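PDB 2Z4T: beta-galactoside alpha-2,6-sialyltransferase from Photobacterium sp., which transfers sialic acid from a CMP-linked donor to the galactose of acceptors such as lactose, forming an alpha-2,6 linkage. Local coordinates for residues Tyr120-Ala124 with Ser125-Leu129; Leu333-Ile337 with Val338-Lys342; Ile154-Asp158 with Glu159-Glu163. All coordinates share one frame; numbering follows the deposited sequence.

Contact 1: residues Tyr120-Ala124 with Ser125-Leu129; sequences YVDHA and SLPTL. With GAL (beta-D-galactopyranose), chain B; C5P (cytidine-5'-monophosphate), chain C.
D122, the last residue of its strand, meets P127 and T128 in the first turn of the helix that follows, and its side chain can be traced atom by atom. With CG anti to the backbone N (chi1 176°), the chain runs toward that turn: CB lies 3.3 Å from T128 OG1, and CG comes equally close to CB of P127, whose ring crosses the carboxylate stem at about a right angle. The two oxygens then divide the work. OD1 accepts from the backbone N of A124 at 3.0 Å, closing an Asx turn, although this N-H arrives from well above the carboxylate plane; N201 ND2 is a second donor to the same oxygen. OD2 is met on its anti side by T128 OG1, which donates across 2.6 Å. This bend joins the strand and helix of a beta-alpha-beta unit (103-122, 126-141, 146-151) in the GT-B fold, and both ligands gather at it. A124 and T128, together with G152 and R153, form a magnesium site. On the acceptor side, H123 presents its ring edge to galactose, NE2 donating to GAL O4 at 2.9 Å and less closely to O5, while A124 CB covers one face of the imidazole. On the donor side, S125 CB approaches O4' of the CMP ribose to 3.5 Å, and L126 CD1 lies 3.6 Å from its O3'.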
# COMPACT_ATOMS: atom_id res chain seq x y z
N TYR A 120 -7.77 3.70 2.56
CA TYR A 120 -6.45 3.72 1.93
C TYR A 120 -6.47 4.53 0.64
O TYR A 120 -7.24 4.21 -0.27
CB TYR A 120 -6.01 2.30 1.57
CG TYR A 120 -6.09 1.25 2.66
CD1 TYR A 120 -4.95 0.88 3.37
CD2 TYR A 120 -7.30 0.59 2.95
CE1 TYR A 120 -4.99 -0.09 4.36
CE2 TYR A 120 -7.36 -0.40 3.93
CZ TYR A 120 -6.19 -0.73 4.64
OH TYR A 120 -6.20 -1.70 5.60
N VAL A 121 -5.63 5.56 0.57
CA VAL A 121 -5.64 6.46 -0.57
C VAL A 121 -4.24 6.67 -1.14
O VAL A 121 -3.29 7.05 -0.41
CB VAL A 121 -6.27 7.84 -0.21
CG1 VAL A 121 -6.47 8.70 -1.46
CG2 VAL A 121 -7.60 7.67 0.54
N ASP A 122 -4.12 6.45 -2.45
CA ASP A 122 -2.89 6.71 -3.15
C ASP A 122 -3.09 6.65 -4.67
O ASP A 122 -3.87 5.85 -5.18
CB ASP A 122 -1.80 5.72 -2.73
CG ASP A 122 -0.51 5.91 -3.51
OD1 ASP A 122 -0.04 7.06 -3.62
OD2 ASP A 122 0.02 4.91 -4.04
N HIS A 123 -2.35 7.49 -5.38
CA HIS A 123 -2.47 7.58 -6.82
C HIS A 123 -1.20 7.03 -7.46
O HIS A 123 -1.17 6.84 -8.67
CB HIS A 123 -2.63 9.04 -7.24
CG HIS A 123 -1.39 9.85 -7.00
ND1 HIS A 123 -1.02 10.28 -5.74
CD2 HIS A 123 -0.41 10.25 -7.85
CE1 HIS A 123 0.13 10.93 -5.83
NE2 HIS A 123 0.52 10.93 -7.09
N ALA A 124 -0.16 6.82 -6.64
CA ALA A 124 1.17 6.46 -7.14
C ALA A 124 1.38 4.94 -7.13
O ALA A 124 0.42 4.21 -7.40
CB ALA A 124 2.24 7.16 -6.33
N SER A 125 2.59 4.46 -6.83
CA SER A 125 2.87 3.00 -6.89
C SER A 125 3.28 2.43 -5.55
O SER A 125 2.71 1.44 -5.07
CB SER A 125 3.95 2.67 -7.91
OG SER A 125 3.63 3.19 -9.18
N LEU A 126 4.27 3.07 -4.93
CA LEU A 126 4.83 2.58 -3.68
C LEU A 126 3.81 2.48 -2.54
O LEU A 126 3.61 1.38 -1.99
CB LEU A 126 6.02 3.42 -3.27
CG LEU A 126 7.02 2.69 -2.38
CD1 LEU A 126 7.36 1.33 -2.94
CD2 LEU A 126 8.27 3.54 -2.30
N PRO A 127 3.12 3.61 -2.21
CA PRO A 127 2.16 3.53 -1.10
C PRO A 127 1.08 2.49 -1.34
O PRO A 127 0.68 1.77 -0.40
CB PRO A 127 1.55 4.93 -1.06
CG PRO A 127 2.56 5.82 -1.75
CD PRO A 127 3.17 4.95 -2.81
N THR A 128 0.63 2.38 -2.59
CA THR A 128 -0.46 1.51 -2.94
C THR A 128 -0.05 0.04 -2.73
O THR A 128 -0.85 -0.80 -2.29
CB THR A 128 -0.91 1.75 -4.42
OG1 THR A 128 -1.65 2.98 -4.50
CG2 THR A 128 -1.79 0.62 -4.93
N LEU A 129 1.20 -0.27 -3.05
CA LEU A 129 1.75 -1.58 -2.83
C LEU A 129 1.74 -1.92 -1.34
O LEU A 129 1.28 -3.00 -0.95
CB LEU A 129 3.17 -1.67 -3.38
CG LEU A 129 3.87 -3.01 -3.18
CD1 LEU A 129 3.15 -4.08 -3.97
CD2 LEU A 129 5.35 -2.88 -3.59
C1 GAL B . 2.37 12.78 -10.01
C2 GAL B . 2.41 13.81 -8.89
C3 GAL B . 3.75 13.71 -8.17
C4 GAL B . 4.04 12.26 -7.75
C5 GAL B . 3.87 11.29 -8.93
C6 GAL B . 3.94 9.82 -8.50
O2 GAL B . 2.19 15.11 -9.42
O3 GAL B . 3.76 14.55 -7.02
O4 GAL B . 3.18 11.92 -6.69
O5 GAL B . 2.60 11.49 -9.49
O6 GAL B . 5.23 9.44 -8.06
O3P C5P C . 10.52 5.50 -10.58
P C5P C . 9.80 5.93 -9.35
O1P C5P C . 8.57 6.72 -9.79
O2P C5P C . 10.72 6.53 -8.31
O5' C5P C . 9.30 4.59 -8.67
C5' C5P C . 8.32 4.58 -7.66
C4' C5P C . 7.85 3.13 -7.59
O4' C5P C . 7.28 2.74 -8.85
C3' C5P C . 8.97 2.13 -7.37
O3' C5P C . 9.25 1.89 -6.00
C2' C5P C . 8.39 0.88 -7.97
O2' C5P C . 7.37 0.35 -7.12
C1' C5P C . 7.62 1.38 -9.15
N1 C5P C . 8.43 1.26 -10.36
C2 C5P C . 8.52 0.00 -11.02
N3 C5P C . 9.24 -0.14 -12.16
C4 C5P C . 9.91 0.92 -12.69
C5 C5P C . 9.84 2.19 -12.06
C6 C5P C . 9.08 2.33 -10.89
O2 C5P C . 7.95 -1.00 -10.56
N4 C5P C . 10.61 0.75 -13.83

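Contact 2: residues Leu333-Ile337 with Val338-Lys342; sequences LFLSI and VNFDK
V338 N bonds back to F334 O in the last regular turn of helix 328-338, an almost straight link of 2.9 Å, and immediately afterwards the chain turns out of the helix. N339 takes up left-handed backbone angles (phi 59°, psi 37°), and the carbonyls of the final turn are answered in the pattern of a Schellman motif. F340 N reaches back five residues to L335 O at 2.8 Å, while N339 N makes a weak bond of 3.2 Å to S336 O. Helix ends expose carbonyls that lack the usual partner four residues on, and this reversal shows how a short piece of backbone can supply substitutes.

Two side-chain pairs accompany the turn. V338 CG1 sits over one face of the F334 ring, displaced toward its rim, in a CH-pi contact 4.2 Å from the centroid; F334 stands with CG anti to its own N (chi1 179°), and its CE1 and CZ are the ring atoms nearest the methyl. Across the reversal, L335 and F340 lie side by side and point the same way, L335 CD2 touching the ring edge at F340 CD2, 4.1 Å away. This is the apolar pair that commonly flanks a Schellman motif. The backbone of K342 passes over a face of the same phenyl ring, its CA 3.7 Å above the plane. One residue earlier, D341 occupies the N-cap position of helix 342-349, its OD1 weakly bonded to K344 N.

F334 packs against L132, M133 and I136 of helix 126-141, I337 rests on Q160 and L164 of helix 158-164, and F340 leans on V433 and L434 of helix 431-436.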
# COMPACT_ATOMS: atom_id res chain seq x y z
N LEU A 333 -3.33 -14.59 -3.48
CA LEU A 333 -4.27 -13.50 -3.66
C LEU A 333 -3.51 -12.20 -3.97
O LEU A 333 -3.90 -11.45 -4.87
CB LEU A 333 -5.17 -13.36 -2.42
CG LEU A 333 -6.19 -12.21 -2.44
CD1 LEU A 333 -7.18 -12.32 -3.63
CD2 LEU A 333 -6.91 -12.15 -1.08
N PHE A 334 -2.41 -11.98 -3.26
CA PHE A 334 -1.52 -10.86 -3.49
C PHE A 334 -1.00 -10.80 -4.93
O PHE A 334 -1.17 -9.77 -5.61
CB PHE A 334 -0.37 -10.89 -2.48
CG PHE A 334 0.62 -9.79 -2.63
CD1 PHE A 334 0.30 -8.49 -2.27
CD2 PHE A 334 1.90 -10.05 -3.12
CE1 PHE A 334 1.24 -7.46 -2.42
CE2 PHE A 334 2.85 -9.03 -3.27
CZ PHE A 334 2.51 -7.74 -2.92
N LEU A 335 -0.38 -11.89 -5.40
CA LEU A 335 0.24 -11.90 -6.75
C LEU A 335 -0.82 -11.67 -7.82
O LEU A 335 -0.59 -11.02 -8.85
CB LEU A 335 1.00 -13.21 -7.04
CG LEU A 335 2.18 -13.50 -6.11
CD1 LEU A 335 2.93 -14.73 -6.56
CD2 LEU A 335 3.13 -12.28 -5.97
N SER A 336 -1.98 -12.20 -7.52
CA SER A 336 -3.10 -12.12 -8.39
C SER A 336 -3.61 -10.67 -8.46
O SER A 336 -3.89 -10.17 -9.54
CB SER A 336 -4.16 -13.07 -7.87
OG SER A 336 -5.33 -12.90 -8.60
N ILE A 337 -3.68 -9.99 -7.32
CA ILE A 337 -4.08 -8.59 -7.34
C ILE A 337 -3.07 -7.66 -8.01
O ILE A 337 -3.46 -6.74 -8.72
CB ILE A 337 -4.47 -8.07 -5.93
CG1 ILE A 337 -5.71 -8.84 -5.43
CG2 ILE A 337 -4.77 -6.56 -6.00
CD1 ILE A 337 -6.12 -8.54 -4.00
N VAL A 338 -1.77 -7.89 -7.80
CA VAL A 338 -0.74 -7.11 -8.51
C VAL A 338 -0.50 -7.57 -9.97
O VAL A 338 0.27 -6.95 -10.69
CB VAL A 338 0.61 -7.00 -7.71
CG1 VAL A 338 0.36 -6.70 -6.22
CG2 VAL A 338 1.45 -8.28 -7.88
N ASN A 339 -1.19 -8.64 -10.40
CA ASN A 339 -1.03 -9.25 -11.74
C ASN A 339 0.37 -9.77 -12.08
O ASN A 339 0.82 -9.69 -13.23
CB ASN A 339 -1.61 -8.38 -12.86
CG ASN A 339 -3.07 -8.01 -12.64
OD1 ASN A 339 -3.85 -8.81 -12.13
ND2 ASN A 339 -3.45 -6.78 -12.99
N PHE A 340 1.04 -10.32 -11.08
CA PHE A 340 2.31 -10.98 -11.30
C PHE A 340 2.16 -12.49 -11.49
O PHE A 340 1.81 -13.23 -10.56
CB PHE A 340 3.32 -10.66 -10.19
CG PHE A 340 4.69 -11.27 -10.42
CD1 PHE A 340 5.23 -11.36 -11.70
CD2 PHE A 340 5.43 -11.75 -9.35
CE1 PHE A 340 6.48 -11.91 -11.91
CE2 PHE A 340 6.69 -12.30 -9.55
CZ PHE A 340 7.21 -12.39 -10.85
N ASP A 341 2.39 -12.95 -12.70
CA ASP A 341 2.45 -14.37 -12.97
C ASP A 341 3.91 -14.83 -12.84
O ASP A 341 4.71 -14.73 -13.78
CB ASP A 341 1.86 -14.66 -14.35
CG ASP A 341 1.82 -16.14 -14.68
OD1 ASP A 341 2.21 -17.01 -13.84
OD2 ASP A 341 1.38 -16.44 -15.81
N LYS A 342 4.24 -15.33 -11.66
CA LYS A 342 5.59 -15.71 -11.32
C LYS A 342 6.12 -16.86 -12.14
O LYS A 342 7.25 -16.80 -12.65
CB LYS A 342 5.65 -16.06 -9.84
CG LYS A 342 6.99 -16.51 -9.38
CD LYS A 342 7.03 -16.68 -7.88
CE LYS A 342 8.14 -17.65 -7.55
NZ LYS A 342 8.71 -17.39 -6.21

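Contact 3: residues Ile154-Asp158 with Glu159-Glu163; sequences IVPTD and EQMKE
T157 and Q160 are brought together by two complementary torsions. The threonine hydroxyl lies between its own N and carbonyl carbon (chi1 67°), aimed into the first turn of helix 158-164, while the glutamine leaves its backbone with CG anti to the carbonyl carbon (chi1 -77°) and runs back extended toward the preceding loop. The outcome is a capping box at the helix N-terminus, with T157 as N-cap. T157 OG1 accepts from Q160 N at 3.1 Å in a nearly straight bond, and in return Q160 OE1 accepts from T157 N at 3.0 Å. That second donor stands 44° out of the amide's carbonyl plane, so the glutamine turns partly its flat face to the N-H. The reciprocal pair answers two backbone N-H groups that the start of a helix leaves without carbonyl partners and fixes the rotation of both side chains. Regular helical bonding begins at once: M161 N bonds to T157 O, and K162 N to D158 O.

Apolar contact spans the same turn. P156, just before the cap, sets CB 3.8 Å from CG of M161, the two side chains crossing at about a right angle in the positions of a hydrophobic staple. M161 also packs on I166 and S168 of strand 166-168, and the buried Q160 lies against helix 328-338; farther along, E163 forms a salt bridge with K329. The methionine bends at its CG-SD bond, which carries M161 CE alongside the D158 side chain, 3.2 Å from D158 OD1.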
# COMPACT_ATOMS: atom_id res chain seq x y z
N ILE A 154 -3.58 0.10 -9.07
CA ILE A 154 -4.00 -1.26 -8.90
C ILE A 154 -5.52 -1.26 -8.87
O ILE A 154 -6.16 -0.44 -8.21
CB ILE A 154 -3.42 -1.91 -7.62
CG1 ILE A 154 -1.90 -2.05 -7.73
CG2 ILE A 154 -4.05 -3.28 -7.35
CD1 ILE A 154 -1.24 -2.72 -6.54
N VAL A 155 -6.11 -2.18 -9.62
CA VAL A 155 -7.54 -2.27 -9.61
C VAL A 155 -7.92 -3.73 -9.41
O VAL A 155 -7.78 -4.54 -10.31
CB VAL A 155 -8.19 -1.47 -10.82
CG1 VAL A 155 -7.15 -1.13 -11.91
CG2 VAL A 155 -9.49 -2.13 -11.36
N PRO A 156 -8.37 -4.08 -8.20
CA PRO A 156 -8.82 -5.42 -7.90
C PRO A 156 -10.13 -5.69 -8.63
O PRO A 156 -10.93 -4.76 -8.85
CB PRO A 156 -9.09 -5.40 -6.39
CG PRO A 156 -8.58 -4.12 -5.89
CD PRO A 156 -8.50 -3.18 -7.03
N THR A 157 -10.34 -6.94 -9.02
CA THR A 157 -11.63 -7.37 -9.58
C THR A 157 -12.70 -7.28 -8.50
O THR A 157 -12.38 -7.10 -7.31
CB THR A 157 -11.54 -8.81 -10.07
OG1 THR A 157 -11.37 -9.68 -8.94
CG2 THR A 157 -10.36 -8.96 -11.06
N ASP A 158 -13.97 -7.42 -8.90
CA ASP A 158 -15.08 -7.47 -7.94
C ASP A 158 -14.93 -8.63 -6.98
O ASP A 158 -15.26 -8.50 -5.81
CB ASP A 158 -16.45 -7.52 -8.62
CG ASP A 158 -16.69 -6.32 -9.54
OD1 ASP A 158 -16.06 -5.24 -9.30
OD2 ASP A 158 -17.50 -6.45 -10.50
N GLU A 159 -14.43 -9.76 -7.47
CA GLU A 159 -14.22 -10.98 -6.68
C GLU A 159 -13.24 -10.70 -5.55
O GLU A 159 -13.49 -11.01 -4.37
CB GLU A 159 -13.66 -12.10 -7.58
CG GLU A 159 -13.36 -13.44 -6.89
CD GLU A 159 -12.42 -14.35 -7.69
OE1 GLU A 159 -11.29 -13.93 -8.02
OE2 GLU A 159 -12.80 -15.51 -7.99
N GLN A 160 -12.09 -10.12 -5.94
CA GLN A 160 -11.01 -9.78 -5.03
C GLN A 160 -11.47 -8.78 -3.97
O GLN A 160 -11.23 -8.98 -2.78
CB GLN A 160 -9.81 -9.25 -5.81
CG GLN A 160 -9.02 -10.38 -6.48
CD GLN A 160 -8.20 -9.93 -7.68
OE1 GLN A 160 -8.15 -8.74 -8.03
NE2 GLN A 160 -7.54 -10.89 -8.31
N MET A 161 -12.17 -7.73 -4.41
CA MET A 161 -12.77 -6.76 -3.49
C MET A 161 -13.67 -7.45 -2.49
O MET A 161 -13.52 -7.27 -1.27
CB MET A 161 -13.52 -5.66 -4.26
CG MET A 161 -12.57 -4.73 -5.03
SD MET A 161 -13.34 -3.22 -5.61
CE MET A 161 -14.28 -3.83 -6.99
N LYS A 162 -14.57 -8.27 -3.00
CA LYS A 162 -15.49 -8.99 -2.14
C LYS A 162 -14.71 -9.83 -1.12
O LYS A 162 -15.02 -9.83 0.07
CB LYS A 162 -16.47 -9.83 -2.96
CG LYS A 162 -17.81 -10.03 -2.25
CD LYS A 162 -17.92 -11.40 -1.55
CE LYS A 162 -18.63 -12.46 -2.45
NZ LYS A 162 -18.79 -13.79 -1.77
N GLU A 163 -13.67 -10.49 -1.57
CA GLU A 163 -12.85 -11.29 -0.69
C GLU A 163 -12.17 -10.47 0.41
O GLU A 163 -11.85 -10.99 1.47
CB GLU A 163 -11.80 -11.98 -1.53
CG GLU A 163 -11.42 -13.32 -1.06
CD GLU A 163 -10.63 -14.06 -2.11
OE1 GLU A 163 -10.92 -13.91 -3.32
OE2 GLU A 163 -9.71 -14.79 -1.69
O HOH W 1 -10.57 -12.15 -9.75

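In the fold
Along the chain the order is contact 1, contact 3, contact 2, all in the sialyltransferase part of the chain. Contact 1 opens the beta-alpha-beta unit whose second strand, 146-151, leads into the loop of contact 3; contact 2 comes much later, at the end of helix 328-338. Their centres nevertheless lie close, about 12 Å apart for contacts 2 and 3 and about 16 Å for contact 1 with either. L129 CD1 packs on F334 CZ, T128 CG2 on I154 CD1, and I337 CG2 on I154 CG2. Helix 328-338 thus packs against both helix 126-141 and helix 158-164, and only contact 1 reaches directly to CMP and galactose.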